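Local coordinates for protein amidase, hydantoinase/carbamoylase family (Burkholderia ambifaria, PDB 5TP4) that probably hydrolyses N-carbamoyl-L-amino acids, as a zinc-dependent amidase of the peptidase M20 family, at residues K10-I15 and A350-Y355; A75-A80 and I123-P128; I214-Q219 and N357-S362; R222-R227 and V325-C330. One frame throughout, in Å; residues are numbered along the deposited sequence.

Contact 1 of 4, residues K10-I15 and A350-Y355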
loop_
_atom_site.group_PDB
_atom_site.type_symbol
_atom_site.label_atom_id
_atom_site.label_comp_id
_atom_site.label_asym_id
_atom_site.label_seq_id
_atom_site.Cartn_x
_atom_site.Cartn_y
_atom_site.Cartn_z
ATOM N N LYS B 10 1.394 55.297 -0.175
ATOM C CA LYS B 10 2.002 55.813 1.044
ATOM C C LYS B 10 0.992 56.426 2.006
ATOM O O LYS B 10 1.376 56.734 3.142
ATOM C CB LYS B 10 3.099 56.844 0.704
ATOM N N ASP B 11 -0.275 56.601 1.596
ATOM C CA ASP B 11 -1.309 57.016 2.542
ATOM C C ASP B 11 -1.630 55.914 3.548
ATOM O O ASP B 11 -2.154 56.220 4.630
ATOM C CB ASP B 11 -2.582 57.426 1.804
ATOM C CG ASP B 11 -2.416 58.721 1.017
ATOM O OD1 ASP B 11 -1.393 59.414 1.187
ATOM O OD2 ASP B 11 -3.317 59.012 0.218
ATOM N N LEU B 12 -1.312 54.653 3.217
ATOM C CA LEU B 12 -1.443 53.508 4.133
ATOM C C LEU B 12 -2.874 53.388 4.659
ATOM O O LEU B 12 -3.117 53.239 5.863
ATOM C CB LEU B 12 -0.440 53.600 5.285
ATOM C CG LEU B 12 1.052 53.546 4.920
ATOM C CD1 LEU B 12 1.920 53.460 6.168
ATOM C CD2 LEU B 12 1.342 52.389 3.952
ATOM N N LEU B 13 -3.831 53.484 3.743
ATOM C CA LEU B 13 -5.219 53.236 4.103
ATOM C C LEU B 13 -5.352 51.818 4.637
ATOM O O LEU B 13 -4.922 50.864 3.981
ATOM C CB LEU B 13 -6.111 53.421 2.871
ATOM C CG LEU B 13 -7.611 53.266 3.085
ATOM C CD1 LEU B 13 -8.147 54.415 3.940
ATOM C CD2 LEU B 13 -8.308 53.219 1.724
ATOM N N GLU B 14 -5.958 51.669 5.829
ATOM C CA GLU B 14 -6.070 50.374 6.491
ATOM C C GLU B 14 -7.523 49.953 6.664
ATOM O O GLU B 14 -8.432 50.788 6.727
ATOM C CB GLU B 14 -5.417 50.407 7.867
ATOM C CG GLU B 14 -3.939 50.613 7.809
ATOM C CD GLU B 14 -3.275 50.465 9.160
ATOM O OE1 GLU B 14 -3.987 50.218 10.155
ATOM O OE2 GLU B 14 -2.033 50.590 9.218
ATOM N N ILE B 15 -7.734 48.634 6.768
ATOM C CA ILE B 15 -9.066 48.096 7.055
ATOM C C ILE B 15 -9.381 48.099 8.549
ATOM O O ILE B 15 -8.551 48.479 9.393
ATOM C CB ILE B 15 -9.210 46.667 6.515
ATOM C CG1 ILE B 15 -8.268 45.726 7.291
ATOM C CG2 ILE B 15 -8.947 46.671 4.987
ATOM C CD1 ILE B 15 -8.828 44.311 7.424
ATOM N N ALA B 350 2.725 45.613 -0.023
ATOM C CA ALA B 350 3.436 45.037 1.116
ATOM C C ALA B 350 4.620 45.910 1.506
ATOM O O ALA B 350 4.873 46.152 2.697
ATOM C CB ALA B 350 3.916 43.618 0.802
ATOM N N GLU B 351 5.369 46.390 0.516
ATOM C CA GLU B 351 6.551 47.177 0.848
ATOM C C GLU B 351 6.165 48.510 1.468
ATOM O O GLU B 351 6.843 48.984 2.392
ATOM C CB GLU B 351 7.418 47.389 -0.398
ATOM C CG GLU B 351 8.005 46.070 -0.890
ATOM C CD GLU B 351 8.836 46.218 -2.151
ATOM O OE1 GLU B 351 9.327 47.339 -2.409
ATOM O OE2 GLU B 351 8.997 45.208 -2.876
ATOM N N ALA B 352 5.086 49.133 0.981
ATOM C CA ALA B 352 4.697 50.438 1.515
ATOM C C ALA B 352 4.368 50.356 3.009
ATOM O O ALA B 352 4.645 51.295 3.764
ATOM C CB ALA B 352 3.498 50.998 0.752
ATOM N N PHE B 353 3.726 49.265 3.435
ATOM C CA PHE B 353 3.386 49.034 4.833
ATOM C C PHE B 353 4.564 48.514 5.650
ATOM O O PHE B 353 4.488 48.466 6.898
ATOM C CB PHE B 353 2.240 48.022 4.913
ATOM C CG PHE B 353 0.884 48.621 4.767
ATOM C CD1 PHE B 353 0.276 49.229 5.844
ATOM C CD2 PHE B 353 0.213 48.564 3.557
ATOM C CE1 PHE B 353 -0.989 49.772 5.718
ATOM C CE2 PHE B 353 -1.058 49.109 3.416
ATOM C CZ PHE B 353 -1.665 49.724 4.502
ATOM N N GLY B 354 5.664 48.137 5.000
ATOM C CA GLY B 354 6.756 47.571 5.764
ATOM C C GLY B 354 6.491 46.156 6.237
ATOM O O GLY B 354 7.180 45.683 7.140
ATOM N N TYR B 355 5.513 45.465 5.645
ATOM C CA TYR B 355 5.247 44.082 6.034
ATOM C C TYR B 355 6.311 43.154 5.469
ATOM O O TYR B 355 6.799 43.365 4.354
ATOM C CB TYR B 355 3.886 43.640 5.532
ATOM C CG TYR B 355 2.712 44.407 6.060
ATOM C CD1 TYR B 355 2.728 45.009 7.328
ATOM C CD2 TYR B 355 1.553 44.502 5.293
ATOM C CE1 TYR B 355 1.596 45.685 7.796
ATOM C CE2 TYR B 355 0.426 45.180 5.753
ATOM C CZ TYR B 355 0.460 45.774 6.993
ATOM O OH TYR B 355 -0.663 46.444 7.438
HETATM O O HOH W 1 -0.315 47.867 9.465
#
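Leu12 and Phe353 bring their CA atoms to 6.6 Å at two turns of the chain. Leu12 leaves a short 3-10 segment with a left-handed backbone (phi 56°). Phe353 directly precedes Gly354, where a Schellman motif closes helix 340-353: Gly354 N and Tyr355 N bond back to Glu351 O and Ala350 O. One methyl carries most of the Leu12 contact. Leu12 CD2 stands over the centre of the Phe353 ring, 3.7 Å from the centroid and only 6° off the normal, a CH-pi contact. The same CD2 lies 4.1 Å from Ala352 CB. In the ring plane, Leu13 O comes to 3.5 Å from Phe353 CZ. At the ring edge Glu14 CG lies 3.7 Å from Phe353 CE1, with OE2 in plane beside the same atom, the carboxylate turned 40° from the ring. Water 1 donates to Glu14 OE2 and lies unusually close to Tyr355 OH; one face of the Tyr355 ring carries Phe353 CB. Helix 398-416 binds both segments: Asn410 ND2 donates to Leu13 O, while Asn406 accepts from Ile15 N and donates to Tyr355 OH. Beyond, Ile15 packs on helix 105-121, and Tyr355 reaches Ile212 of strand 212-229.

Contact 2 of 4, residues A75-A80 and I123-P128. With EDO (1,2-ethanediol), chain U.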
loop_
_atom_site.group_PDB
_atom_site.type_symbol
_atom_site.label_atom_id
_atom_site.label_comp_id
_atom_site.label_asym_id
_atom_site.label_seq_id
_atom_site.Cartn_x
_atom_site.Cartn_y
_atom_site.Cartn_z
ATOM N N ALA B 75 -21.093 40.551 -6.140
ATOM C CA ALA B 75 -21.535 41.791 -5.506
ATOM C C ALA B 75 -20.822 42.949 -6.195
ATOM O O ALA B 75 -19.601 42.896 -6.410
ATOM C CB ALA B 75 -21.219 41.792 -4.006
ATOM N N ARG B 76 -21.571 43.995 -6.535
ATOM C CA ARG B 76 -21.071 45.071 -7.383
ATOM C C ARG B 76 -21.044 46.396 -6.638
ATOM O O ARG B 76 -22.032 46.776 -6.004
ATOM C CB ARG B 76 -21.955 45.200 -8.618
ATOM C CG ARG B 76 -21.732 46.459 -9.452
ATOM C CD ARG B 76 -20.511 46.379 -10.331
ATOM N NE ARG B 76 -20.530 47.520 -11.250
ATOM C CZ ARG B 76 -20.072 47.500 -12.494
ATOM N NH1 ARG B 76 -19.525 46.394 -12.992
ATOM N NH2 ARG B 76 -20.152 48.607 -13.225
ATOM N N ARG B 77 -19.914 47.105 -6.735
ATOM C CA ARG B 77 -19.782 48.484 -6.272
ATOM C C ARG B 77 -19.324 49.333 -7.452
ATOM O O ARG B 77 -18.158 49.265 -7.841
ATOM C CB ARG B 77 -18.772 48.591 -5.126
ATOM C CG ARG B 77 -18.668 49.983 -4.503
ATOM C CD ARG B 77 -17.675 49.922 -3.338
ATOM N NE ARG B 77 -17.801 51.032 -2.389
ATOM C CZ ARG B 77 -17.123 52.175 -2.457
ATOM N NH1 ARG B 77 -16.295 52.415 -3.472
ATOM N NH2 ARG B 77 -17.280 53.084 -1.501
ATOM N N ASP B 78 -20.232 50.139 -7.993
ATOM C CA ASP B 78 -19.926 50.939 -9.174
ATOM C C ASP B 78 -18.770 51.887 -8.883
ATOM O O ASP B 78 -18.582 52.343 -7.753
ATOM C CB ASP B 78 -21.128 51.788 -9.565
ATOM C CG ASP B 78 -22.254 50.996 -10.209
ATOM O OD1 ASP B 78 -22.041 49.866 -10.704
ATOM O OD2 ASP B 78 -23.353 51.573 -10.260
ATOM N N GLY B 79 -18.018 52.222 -9.928
ATOM C CA GLY B 79 -17.051 53.287 -9.869
ATOM C C GLY B 79 -17.550 54.484 -10.659
ATOM O O GLY B 79 -18.662 54.509 -11.183
ATOM N N ALA B 80 -16.684 55.492 -10.744
ATOM C CA ALA B 80 -17.044 56.706 -11.466
ATOM C C ALA B 80 -17.046 56.502 -12.972
ATOM O O ALA B 80 -17.724 57.246 -13.687
ATOM C CB ALA B 80 -16.080 57.831 -11.088
ATOM N N ILE B 123 -14.603 56.722 -0.317
ATOM C CA ILE B 123 -13.781 56.618 -1.521
ATOM C C ILE B 123 -14.632 56.058 -2.645
ATOM O O ILE B 123 -15.302 55.026 -2.483
ATOM C CB ILE B 123 -12.537 55.742 -1.285
ATOM C CG1 ILE B 123 -11.524 56.487 -0.422
ATOM C CG2 ILE B 123 -11.922 55.300 -2.623
ATOM C CD1 ILE B 123 -10.423 55.587 0.095
ATOM N N VAL B 124 -14.602 56.739 -3.790
ATOM C CA VAL B 124 -15.204 56.255 -5.020
ATOM C C VAL B 124 -14.071 55.854 -5.953
ATOM O O VAL B 124 -13.138 56.632 -6.166
ATOM C CB VAL B 124 -16.095 57.329 -5.659
ATOM C CG1 VAL B 124 -16.659 56.818 -6.963
ATOM C CG2 VAL B 124 -17.206 57.705 -4.695
ATOM N N THR B 125 -14.124 54.636 -6.466
ATOM C CA THR B 125 -13.069 54.199 -7.359
ATOM C C THR B 125 -13.400 54.645 -8.774
ATOM O O THR B 125 -14.508 55.102 -9.077
ATOM C CB THR B 125 -12.872 52.677 -7.289
ATOM O OG1 THR B 125 -14.090 52.011 -7.641
ATOM C CG2 THR B 125 -12.492 52.216 -5.854
ATOM N N ASP B 126 -12.397 54.567 -9.645
ATOM C CA ASP B 126 -12.626 54.839 -11.060
ATOM C C ASP B 126 -13.263 53.622 -11.724
ATOM O O ASP B 126 -14.416 53.667 -12.169
ATOM C CB ASP B 126 -11.304 55.226 -11.727
ATOM C CG ASP B 126 -11.477 55.601 -13.170
ATOM O OD1 ASP B 126 -12.419 56.372 -13.466
ATOM O OD2 ASP B 126 -10.673 55.138 -14.005
ATOM N N LYS B 127 -12.520 52.525 -11.795
ATOM C CA LYS B 127 -13.105 51.287 -12.264
ATOM C C LYS B 127 -14.005 50.720 -11.176
ATOM O O LYS B 127 -13.720 50.868 -9.983
ATOM C CB LYS B 127 -12.030 50.265 -12.598
ATOM C CG LYS B 127 -11.027 50.768 -13.585
ATOM C CD LYS B 127 -10.246 49.611 -14.134
ATOM C CE LYS B 127 -9.806 49.912 -15.561
ATOM N NZ LYS B 127 -8.641 50.815 -15.561
ATOM N N PRO B 128 -15.091 50.062 -11.553
ATOM C CA PRO B 128 -15.932 49.401 -10.545
ATOM C C PRO B 128 -15.205 48.243 -9.875
ATOM O O PRO B 128 -14.249 47.675 -10.407
ATOM C CB PRO B 128 -17.128 48.905 -11.359
ATOM C CG PRO B 128 -16.565 48.740 -12.773
ATOM C CD PRO B 128 -15.604 49.883 -12.930
HETATM C C1 EDO U . -23.217 51.108 -5.540
HETATM O O1 EDO U . -22.065 50.745 -4.763
HETATM C C2 EDO U . -23.823 49.843 -6.120
HETATM O O2 EDO U . -23.064 49.526 -7.286
HETATM O O HOH W 2 -16.127 51.406 -6.238
HETATM O O HOH W 3 -16.868 53.776 -5.987
#
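Gly79 and Pro128 press together tightly, their CA atoms 4.1 Å apart, at the closely packed end of this contact. With no side chain in the way, Gly79 CA approaches Thr125 O to 3.2 Å and makes a CA-H...O contact with Asp126 O. Next to it, Ala80 N donates to Thr125 O over 2.8 Å, in the carbonyl plane. Pro128 also packs on Arg76: its CB sits over the centre of the guanidinium, 3.4 Å above the plane. At the edge of that group Asp78 OD1 accepts from Arg76 NE (2.8 Å), a salt bridge that helps hold the guanidinium flat against the proline, while NH1 pairs with Glu130. Arg77, extended from CG to NE, reaches the far end of the contact, where NH1 and NH2 together grip Ile123 O at 3.0 and 2.9 Å, the oxygen lying in the guanidinium plane. NH2 is also bonded to Asn119 of helix 105-121. Between these two anchors the contact is looser and wet. Water 2 bonds Arg77 NH1 and Asp78 O, with a very short approach to Thr125 OG1, and water 3 spans Asp78 O and Thr125 N. Thr125 OG1 gives its own proton to Lys127 O. On the Asp78 side an ethanediol, probably from the crystallisation liquor, takes the Asp78 N-H and donates to Arg76 O. The geometry is that of adjoining ends in an antiparallel strand pair: strand 73-77, between 64-67 and 129-133, runs out where the chain enters 129-133, with Arg77 bonded to Leu129 through the backbone and helix 105-121 packed alongside.

Contact 3 of 4, residues I214-Q219 and N357-S362; sequences IVTGGQ and NERIVS. With EDO (1,2-ethanediol), chain T.
Thr216 CG2 lies over one face of the Arg359 guanidinium, 3.2 Å above its plane and offset toward the rim; Arg359 has two conformers, so this contact is tentative. The two side chains cross at about a right angle. The Asn357 amide runs beside Ile214, its OD1 3.4 Å from Ile214 CD1, while ND2 bonds to Tyr355 O. The Gln219 amide is held at both ends: OE1 accepts from Arg296 and water 4, NE2 donates to Gly236 O of the second subunit, and water 4 also bonds Gln219 N and Ser362 O. The backbones pair in parallel. Ile214 N donates to Glu358 O (2.8 Å), Ile360 N to Ile214 O (3.1 Å) and Thr216 N to Ile360 O (2.9 Å). The bonding then slips by one residue at Gly217 (phi 153°), whose O takes Ser362 N at 2.8 Å, nearly along the C=O axis. Val361 CG2 closes on this same oxygen at 3.2 Å. On the sheet face shared by Val215, Ile360 and Ser362, Val215 CG1 touches Ser362 CB and Phe381 of strand 377-382 covers all three. Val215 lies about 7 Å, side chain to side chain, from the zinc ligand His198. A long strand that pairs with 357-362 beside the zinc site and runs on into the smaller domain is consistent with the two-domain fold of the M20 family.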
loop_
_atom_site.group_PDB
_atom_site.type_symbol
_atom_site.label_atom_id
_atom_site.label_comp_id
_atom_site.label_asym_id
_atom_site.label_seq_id
_atom_site.Cartn_x
_atom_site.Cartn_y
_atom_site.Cartn_z
ATOM N N ILE B 214 3.755 37.008 -1.784
ATOM C CA ILE B 214 3.539 37.618 -3.105
ATOM C C ILE B 214 3.458 36.456 -4.089
ATOM O O ILE B 214 4.478 35.907 -4.498
ATOM C CB ILE B 214 4.663 38.591 -3.465
ATOM C CG1 ILE B 214 4.752 39.731 -2.456
ATOM C CG2 ILE B 214 4.428 39.188 -4.877
ATOM C CD1 ILE B 214 6.136 40.375 -2.404
ATOM N N VAL B 215 2.244 36.049 -4.469
ATOM C CA VAL B 215 2.102 34.768 -5.165
ATOM C C VAL B 215 2.451 34.954 -6.633
ATOM O O VAL B 215 1.925 35.852 -7.297
ATOM C CB VAL B 215 0.683 34.191 -4.993
ATOM C CG1 VAL B 215 0.661 32.799 -5.532
ATOM C CG2 VAL B 215 0.273 34.160 -3.518
ATOM N N THR B 216 3.311 34.079 -7.157
ATOM C CA THR B 216 3.804 34.280 -8.512
ATOM C C THR B 216 3.015 33.518 -9.571
ATOM O O THR B 216 3.070 33.897 -10.750
ATOM C CB THR B 216 5.296 33.909 -8.590
ATOM O OG1 THR B 216 5.489 32.543 -8.243
ATOM C CG2 THR B 216 6.072 34.735 -7.603
ATOM N N GLY B 217 2.276 32.496 -9.187
ATOM C CA GLY B 217 1.606 31.635 -10.141
ATOM C C GLY B 217 1.426 30.260 -9.536
ATOM O O GLY B 217 1.681 30.046 -8.356
ATOM N N GLY B 218 0.983 29.336 -10.381
ATOM C CA GLY B 218 0.820 27.946 -9.993
ATOM C C GLY B 218 1.853 27.090 -10.703
ATOM O O GLY B 218 2.462 27.523 -11.687
ATOM N N GLN B 219 2.061 25.880 -10.184
ATOM C CA GLN B 219 3.095 24.963 -10.643
ATOM C C GLN B 219 2.673 24.221 -11.903
ATOM O O GLN B 219 1.488 24.033 -12.173
ATOM C CB GLN B 219 3.366 23.914 -9.565
ATOM C CG GLN B 219 3.988 24.481 -8.318
ATOM C CD GLN B 219 3.662 23.651 -7.109
ATOM O OE1 GLN B 219 2.544 23.155 -6.960
ATOM N NE2 GLN B 219 4.646 23.504 -6.225
ATOM N N ASN B 357 7.708 40.101 3.539
ATOM C CA ASN B 357 7.103 39.613 2.308
ATOM C C ASN B 357 8.090 38.719 1.575
ATOM O O ASN B 357 9.306 38.915 1.649
ATOM C CB ASN B 357 6.647 40.786 1.405
ATOM C CG ASN B 357 7.805 41.658 0.947
ATOM O OD1 ASN B 357 8.399 41.400 -0.095
ATOM N ND2 ASN B 357 8.146 42.690 1.733
ATOM N N GLU B 358 7.556 37.751 0.829
ATOM C CA GLU B 358 8.414 36.973 -0.057
ATOM C C GLU B 358 7.598 36.456 -1.229
ATOM O O GLU B 358 6.389 36.222 -1.120
ATOM C CB GLU B 358 9.104 35.806 0.662
ATOM C CG GLU B 358 8.213 34.657 1.114
ATOM C CD GLU B 358 8.979 33.646 1.999
ATOM O OE1 GLU B 358 9.642 32.741 1.440
ATOM O OE2 GLU B 358 8.937 33.770 3.244
ATOM N N ARG B 359 8.278 36.288 -2.360
ATOM C CA ARG B 359 7.660 35.640 -3.511
ATOM C C ARG B 359 7.483 34.154 -3.225
ATOM O O ARG B 359 8.356 33.511 -2.622
ATOM C CB ARG B 359 8.512 35.852 -4.763
ATOM C CG ARG B 359 8.464 37.274 -5.266
ATOM C CD ARG B 359 9.420 37.504 -6.422
ATOM N NE ARG B 359 9.034 36.820 -7.656
ATOM C CZ ARG B 359 8.193 37.307 -8.565
ATOM N NH1 ARG B 359 7.604 38.477 -8.379
ATOM N NH2 ARG B 359 7.930 36.605 -9.663
ATOM N N ILE B 360 6.330 33.608 -3.626
ATOM C CA ILE B 360 6.003 32.218 -3.317
ATOM C C ILE B 360 5.086 31.685 -4.409
ATOM O O ILE B 360 4.286 32.422 -4.977
ATOM C CB ILE B 360 5.331 32.157 -1.919
ATOM C CG1 ILE B 360 5.016 30.720 -1.497
ATOM C CG2 ILE B 360 4.024 32.980 -1.916
ATOM C CD1 ILE B 360 4.789 30.608 0.040
ATOM N N VAL B 361 5.222 30.408 -4.734
ATOM C CA VAL B 361 4.332 29.814 -5.731
ATOM C C VAL B 361 3.099 29.268 -5.014
ATOM O O VAL B 361 3.174 28.858 -3.852
ATOM C CB VAL B 361 5.083 28.724 -6.537
ATOM C CG1 VAL B 361 5.321 27.469 -5.691
ATOM C CG2 VAL B 361 4.357 28.411 -7.836
ATOM N N SER B 362 1.941 29.281 -5.685
ATOM C CA SER B 362 0.770 28.614 -5.127
ATOM C C SER B 362 0.902 27.113 -5.329
ATOM O O SER B 362 0.938 26.630 -6.469
ATOM C CB SER B 362 -0.516 29.143 -5.757
ATOM O OG SER B 362 -1.616 28.422 -5.203
HETATM C C1 EDO T . -1.521 25.211 -11.661
HETATM O O1 EDO T . -0.484 25.956 -12.325
HETATM C C2 EDO T . -1.626 23.820 -12.281
HETATM O O2 EDO T . -2.025 23.916 -13.659
HETATM O O HOH W 4 0.400 24.700 -8.068
#

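Contact 4 of 4, residues R222-R227 and V325-C330; sequences RWLDVR and VAIDTC
Leu224 and Thr329 lie side by side, pointing the same way, with Leu224 CD2 tight against Thr329 OG1 (3.1 Å). The neighbouring Ile327 fits between Leu224 and Val226 of the other strand: its CG2 meets Leu224 CD1 at 4.2 Å, and its CG1 meets Val226 CG2 at 4.0 Å. Val226 turns its other branch, CG1 (anti to the backbone N, chi1 -176°), obliquely onto Val325 CG2 at 3.7 Å, completing an apolar row on this face. The opposite face is more polar. There Cys330 SG fills the dip between Trp223 CB (3.8 Å) and the Asp225 carboxylate, whose OD2 also touches Cys330 CB. Asp225 OD1 is salt-bridged to Arg282 of the second subunit, which packs on Trp223 and Cys330 as well. Between the two faces the antiparallel backbones are joined by Asp225 N to Asp328 O at 2.7 Å, the return bond from Asp328 N to Asp225 O, and a similar couple between Arg227 and Ala326. Strand 288-297 pairs along the other edge of 222-227, and its Asp294 accepts from Trp223 NE1. Helix 300-321 covers the apolar face, where Glu307 touches both Leu224 and Thr329 and Ala318 meets Val325.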
loop_
_atom_site.group_PDB
_atom_site.type_symbol
_atom_site.label_atom_id
_atom_site.label_comp_id
_atom_site.label_asym_id
_atom_site.label_seq_id
_atom_site.Cartn_x
_atom_site.Cartn_y
_atom_site.Cartn_z
ATOM N N ARG B 222 2.772 16.919 -12.859
ATOM C CA ARG B 222 2.573 15.636 -13.519
ATOM C C ARG B 222 2.181 14.605 -12.473
ATOM O O ARG B 222 2.762 14.560 -11.385
ATOM C CB ARG B 222 3.841 15.153 -14.247
ATOM C CG ARG B 222 4.406 16.213 -15.176
ATOM C CD ARG B 222 3.538 16.368 -16.410
ATOM N NE ARG B 222 4.152 17.294 -17.372
ATOM C CZ ARG B 222 3.886 18.599 -17.458
ATOM N NH1 ARG B 222 2.997 19.162 -16.646
ATOM N NH2 ARG B 222 4.509 19.348 -18.365
ATOM N N TRP B 223 1.208 13.774 -12.817
ATOM C CA TRP B 223 0.849 12.602 -12.028
ATOM C C TRP B 223 1.211 11.369 -12.833
ATOM O O TRP B 223 0.833 11.262 -14.003
ATOM C CB TRP B 223 -0.642 12.583 -11.723
ATOM C CG TRP B 223 -1.037 13.376 -10.529
ATOM C CD1 TRP B 223 -0.249 14.197 -9.777
ATOM C CD2 TRP B 223 -2.331 13.381 -9.919
ATOM N NE1 TRP B 223 -0.984 14.725 -8.723
ATOM C CE2 TRP B 223 -2.263 14.239 -8.796
ATOM C CE3 TRP B 223 -3.544 12.759 -10.225
ATOM C CZ2 TRP B 223 -3.364 14.472 -7.973
ATOM C CZ3 TRP B 223 -4.638 12.990 -9.397
ATOM C CH2 TRP B 223 -4.541 13.846 -8.293
ATOM N N LEU B 224 1.948 10.460 -12.208
ATOM C CA LEU B 224 2.433 9.257 -12.863
ATOM C C LEU B 224 1.935 8.041 -12.095
ATOM O O LEU B 224 1.745 8.086 -10.876
ATOM C CB LEU B 224 3.972 9.242 -12.918
ATOM C CG LEU B 224 4.660 10.528 -13.412
ATOM C CD1 LEU B 224 6.170 10.321 -13.449
ATOM C CD2 LEU B 224 4.177 10.871 -14.763
ATOM N N ASP B 225 1.707 6.967 -12.830
ATOM C CA ASP B 225 1.483 5.646 -12.264
ATOM C C ASP B 225 2.696 4.803 -12.596
ATOM O O ASP B 225 3.087 4.720 -13.769
ATOM C CB ASP B 225 0.243 4.970 -12.855
ATOM C CG ASP B 225 -1.029 5.684 -12.517
ATOM O OD1 ASP B 225 -1.142 6.219 -11.407
ATOM O OD2 ASP B 225 -1.932 5.691 -13.371
ATOM N N VAL B 226 3.262 4.151 -11.588
ATOM C CA VAL B 226 4.412 3.285 -11.776
ATOM C C VAL B 226 4.020 1.874 -11.361
ATOM O O VAL B 226 3.415 1.679 -10.299
ATOM C CB VAL B 226 5.630 3.763 -10.967
ATOM C CG1 VAL B 226 6.813 2.890 -11.282
ATOM C CG2 VAL B 226 5.953 5.226 -11.275
ATOM N N ARG B 227 4.402 0.894 -12.176
ATOM C CA ARG B 227 4.198 -0.499 -11.824
ATOM C C ARG B 227 5.500 -1.258 -12.032
ATOM O O ARG B 227 6.090 -1.210 -13.116
ATOM C CB ARG B 227 3.066 -1.107 -12.642
ATOM C CG ARG B 227 2.708 -2.510 -12.207
ATOM C CD ARG B 227 1.348 -2.852 -12.789
ATOM N NE ARG B 227 0.809 -4.105 -12.261
ATOM C CZ ARG B 227 -0.342 -4.627 -12.669
ATOM N NH1 ARG B 227 -1.049 -3.998 -13.605
ATOM N NH2 ARG B 227 -0.785 -5.767 -12.149
ATOM N N VAL B 325 9.619 -2.354 -15.319
ATOM C CA VAL B 325 8.954 -1.174 -14.782
ATOM C C VAL B 325 8.228 -0.484 -15.922
ATOM O O VAL B 325 8.732 -0.398 -17.047
ATOM C CB VAL B 325 9.924 -0.218 -14.046
ATOM C CG1 VAL B 325 11.040 0.304 -14.979
ATOM C CG2 VAL B 325 9.136 0.936 -13.385
ATOM N N ALA B 326 7.004 -0.061 -15.642
ATOM C CA ALA B 326 6.209 0.701 -16.588
ATOM C C ALA B 326 5.767 1.990 -15.919
ATOM O O ALA B 326 5.339 1.974 -14.768
ATOM C CB ALA B 326 5.002 -0.105 -17.042
ATOM N N ILE B 327 5.874 3.110 -16.636
ATOM C CA ILE B 327 5.556 4.418 -16.074
ATOM C C ILE B 327 4.595 5.111 -17.020
ATOM O O ILE B 327 4.921 5.335 -18.196
ATOM C CB ILE B 327 6.809 5.280 -15.857
ATOM C CG1 ILE B 327 7.729 4.616 -14.827
ATOM C CG2 ILE B 327 6.408 6.689 -15.447
ATOM C CD1 ILE B 327 9.085 5.280 -14.704
ATOM N N ASP B 328 3.410 5.434 -16.518
ATOM C CA ASP B 328 2.363 6.064 -17.308
ATOM C C ASP B 328 2.023 7.408 -16.690
ATOM O O ASP B 328 1.874 7.517 -15.471
ATOM C CB ASP B 328 1.104 5.183 -17.374
ATOM C CG ASP B 328 1.322 3.899 -18.162
ATOM O OD1 ASP B 328 1.904 3.944 -19.269
ATOM O OD2 ASP B 328 0.903 2.838 -17.667
ATOM N N THR B 329 1.896 8.427 -17.527
ATOM C CA THR B 329 1.482 9.746 -17.059
ATOM C C THR B 329 -0.030 9.823 -17.194
ATOM O O THR B 329 -0.552 9.798 -18.313
ATOM C CB THR B 329 2.150 10.849 -17.876
ATOM O OG1 THR B 329 3.566 10.721 -17.765
ATOM C CG2 THR B 329 1.732 12.244 -17.338
ATOM N N CYS B 330 -0.736 9.927 -16.065
ATOM C CA CYS B 330 -2.191 9.919 -16.089
ATOM C C CYS B 330 -2.833 11.291 -15.901
ATOM O O CYS B 330 -4.045 11.410 -16.101
ATOM C CB CYS B 330 -2.731 8.976 -15.022
ATOM S SG CYS B 330 -2.288 9.529 -13.388
HETATM O O HOH W 5 1.925 1.739 -14.887
#

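Overall arrangement
Contacts 3 and 4, their centres 28 Å apart, share strand 212-229, which runs from near the zinc site out to the part of the sheet where contact 4 meets the second subunit. Contact 3 lies nearest the metals, with the side chain of Ser362 about 9 Å from a zinc ion. Bound MES, probably from the crystallisation liquor, lies about 5 Å from the Gln219 side chain and about 3 Å from that of Trp223. Contact 1 touches contact 3 where Ala350 CB meets Asn357 CB at 4.0 Å, and contact 2 where Leu13 CD2 meets Ile123 CD1 at 3.6 Å. Contacts 2 and 4 have centres 50 Å apart yet reach the same branched sheet.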